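Local coordinates for nitrilotriacetate monooxygenase component B (Bacillus cereus ATCC 14579, PDB 3BPK), which probably binds FMN and serves as the flavin reductase partner of a two-component monooxygenase, at the interface of chains A and B. Numbering follows the deposited sequence. Chains: chain A/B, Nitrilotriacetate monooxygenase component B.

Contact 1: the interface of chains A and B. Residues chain A 27, 29, 186, 196; chain B 27-29, 186, 196.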
# COMPACT_ATOMS: atom_id res chain seq x y z
N PRO A 27 -5.03 -0.40 8.31
CA PRO A 27 -5.50 -1.61 7.62
C PRO A 27 -4.85 -1.65 6.21
O PRO A 27 -4.45 -0.60 5.69
CB PRO A 27 -7.00 -1.39 7.49
CG PRO A 27 -7.14 0.14 7.37
CD PRO A 27 -6.01 0.71 8.25
N PRO A 29 -5.37 -2.78 2.14
CA PRO A 29 -6.35 -3.25 1.14
C PRO A 29 -5.84 -4.55 0.53
O PRO A 29 -4.62 -4.77 0.46
CB PRO A 29 -6.37 -2.11 0.12
CG PRO A 29 -4.94 -1.48 0.20
CD PRO A 29 -4.58 -1.60 1.67
N SER A 186 -10.14 -5.42 4.26
CA SER A 186 -8.75 -5.10 4.53
C SER A 186 -8.14 -6.16 5.44
O SER A 186 -8.85 -6.86 6.16
CB SER A 186 -8.63 -3.69 5.14
OG SER A 186 -9.42 -3.56 6.32
N LEU A 196 -14.80 -1.99 6.12
CA LEU A 196 -14.57 -0.55 6.04
C LEU A 196 -15.09 0.19 7.28
O LEU A 196 -16.24 0.00 7.68
CB LEU A 196 -15.23 0.00 4.76
CG LEU A 196 -15.02 1.50 4.54
CD1 LEU A 196 -13.56 1.78 4.23
CD2 LEU A 196 -15.96 2.04 3.44
N PRO B 27 -9.52 0.62 2.04
CA PRO B 27 -8.96 1.83 2.67
C PRO B 27 -7.44 1.77 2.53
O PRO B 27 -6.87 0.68 2.36
CB PRO B 27 -9.36 1.65 4.15
CG PRO B 27 -9.31 0.17 4.33
CD PRO B 27 -9.83 -0.43 3.04
N ARG B 28 -6.78 2.93 2.57
CA ARG B 28 -5.30 2.94 2.47
C ARG B 28 -4.67 3.42 3.79
O ARG B 28 -5.09 4.43 4.34
CB ARG B 28 -4.82 3.89 1.36
CG ARG B 28 -5.31 3.41 -0.02
CD ARG B 28 -4.79 4.30 -1.15
NE ARG B 28 -5.14 5.71 -1.05
CZ ARG B 28 -6.37 6.20 -1.32
NH1 ARG B 28 -7.35 5.39 -1.70
NH2 ARG B 28 -6.61 7.51 -1.23
N PRO B 29 -3.65 2.72 4.27
CA PRO B 29 -2.98 3.18 5.49
C PRO B 29 -2.19 4.44 5.17
O PRO B 29 -1.72 4.60 4.04
CB PRO B 29 -2.05 2.02 5.85
CG PRO B 29 -1.77 1.34 4.55
CD PRO B 29 -3.04 1.48 3.71
N SER B 186 -7.22 5.64 8.07
CA SER B 186 -6.96 5.32 6.68
C SER B 186 -7.58 6.36 5.77
O SER B 186 -8.45 7.10 6.18
CB SER B 186 -7.47 3.92 6.35
OG SER B 186 -8.84 3.78 6.71
N LEU B 196 -10.77 2.51 11.93
CA LEU B 196 -10.61 1.09 11.75
C LEU B 196 -12.00 0.45 11.79
O LEU B 196 -12.79 0.73 12.71
CB LEU B 196 -9.71 0.49 12.85
CG LEU B 196 -9.38 -1.01 12.71
CD1 LEU B 196 -8.63 -1.34 11.40
CD2 LEU B 196 -8.61 -1.47 13.93
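The pyrrolidine rings of A:Pro27 and B:Pro27 meet through their CG corners, 3.7 Å from CG to CG, each CG raised out of the other ring's plane and beyond its rim, on the side away from Leu196. The side chains cross obliquely, the ring planes closer to perpendicular than parallel. One face of each ring is covered by the partner's Leu196, whose CD1 lies above it; CD1 of A:Leu196 is 4.2 Å from CB of B:Pro27. The CG-CD edge meets a serine methylene instead, with CB of B:Ser186 3.9 Å from CG of A:Pro27. Pro27-Arg28-Pro29 is the PRP segment of this flavoredoxin-type flavin reductase, and a cis peptide bond precedes Pro27 in both chains. A:Pro27 loses 60 Å² to the partner and B:Pro27 42 Å².

The Pro29 rings take a different load. The carbonyl oxygen of B:Pro27 sits over a face of A:Pro29, 3.3 Å from CD, and CB and CG of that ring also border it, both at 3.6 Å from this O. The twin carbonyl of A:Pro27 covers B:Pro29 likewise. Beside the two carbonyls the Pro29 rings reach toward each other through CD, CD to CD 4.0 Å.

The backbone places CB of Ser186 against the proline; chi1 of 54° in B:Ser186 sets OG between the backbone N and carbonyl carbon, farther from the ring than CB. In A:Leu196, chi1 of -178° directs CG, and chi2 of 68° then turns CD1 towards the face of B:Pro27.

Contact 2: the interface of chains A and B. Residues chain A 174-176; chain B 19.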
# COMPACT_ATOMS: atom_id res chain seq x y z
N LYS A 174 -20.70 9.10 -11.68
CA LYS A 174 -19.98 10.09 -12.47
C LYS A 174 -18.49 10.15 -12.06
O LYS A 174 -17.98 11.22 -11.69
CB LYS A 174 -20.65 11.46 -12.33
CG LYS A 174 -22.11 11.46 -12.78
CD LYS A 174 -22.63 12.88 -12.80
CE LYS A 174 -23.96 12.98 -13.50
NZ LYS A 174 -24.33 14.42 -13.64
N GLY A 175 -17.82 9.01 -12.12
CA GLY A 175 -16.40 9.01 -11.88
C GLY A 175 -15.96 8.66 -10.48
O GLY A 175 -14.80 8.37 -10.28
N ARG A 176 -16.89 8.69 -9.52
CA ARG A 176 -16.55 8.37 -8.12
C ARG A 176 -17.08 7.01 -7.74
O ARG A 176 -18.06 6.53 -8.31
CB ARG A 176 -17.13 9.41 -7.18
CG ARG A 176 -16.59 10.79 -7.46
CD ARG A 176 -16.65 11.68 -6.25
NE ARG A 176 -15.92 12.92 -6.53
CZ ARG A 176 -16.41 13.94 -7.23
NH1 ARG A 176 -17.65 13.90 -7.72
NH2 ARG A 176 -15.65 15.02 -7.44
N LYS B 19 -9.34 9.68 -9.55
CA LYS B 19 -10.57 9.46 -8.79
C LYS B 19 -10.95 7.98 -8.74
O LYS B 19 -11.42 7.47 -7.69
CB LYS B 19 -11.71 10.30 -9.38
CG LYS B 19 -11.50 11.80 -9.22
CD LYS B 19 -12.43 12.61 -10.15
CE LYS B 19 -13.90 12.36 -9.81
NZ LYS B 19 -14.81 13.20 -10.64
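B:Lys19 lays the end of its side chain over the guanidinium of A:Arg176, and this crossing belongs to the closely packed part of the contact. NZ stands 3.7 Å above the guanidinium plane, over its centre, so the amine faces the flat group and does not point at one of its N-H edges. The neighbouring methylene follows the arginine stem: CE of B:Lys19 is 3.9 Å from CG of A:Arg176 and equally 3.9 Å from NE. Two bends make the overlay possible. The lysine chain kinks at chi3 (62°), turning CE and NZ across the arginine, while chi4 of 80° in A:Arg176 rotates the guanidinium away from the line of its extended stem to present a face. Both groups are normally cationic, so the packing is probably carried by the aliphatic portions, and nearby anions or water may offset the charges. At the base of the lysine the fit is just as close, with backbone O of A:Gly175 3.7 Å from CB of B:Lys19. Burial is lopsided: B:Lys19 gives up 77 Å² and A:Arg176 32 Å².

A:Lys174 is the loose side. Its O reaches no nearer than 3.9 Å to NZ of B:Lys19, and it loses merely 8 Å², its extended side chain heading away from chain B. Both A:Lys174 and A:Gly175 have positive phi, as suits the tight turn joining strands 172-173 and 176-177 of chain A, against which helix 14-24 of chain B is laid.

The C-alpha centres of contact 1 and contact 2 are about 20 Å apart, and the two share no residue. They are built from the same stretches of chain: helix 14-24, used in contact 2, leads into strand 28-29 of contact 1, and strand 176-177 is followed by helix 179-182 and then strand 186-187. In contact 1, around the two-fold, Pro27 and Pro29 meet their copies and mixed pairs occur twice, whereas contact 2 is off the axis and recurs with the chains exchanged. Central packing plus a pair of outlying helix contacts is consistent with a genuine dimer, although the coordinates alone do not establish the oligomer in solution.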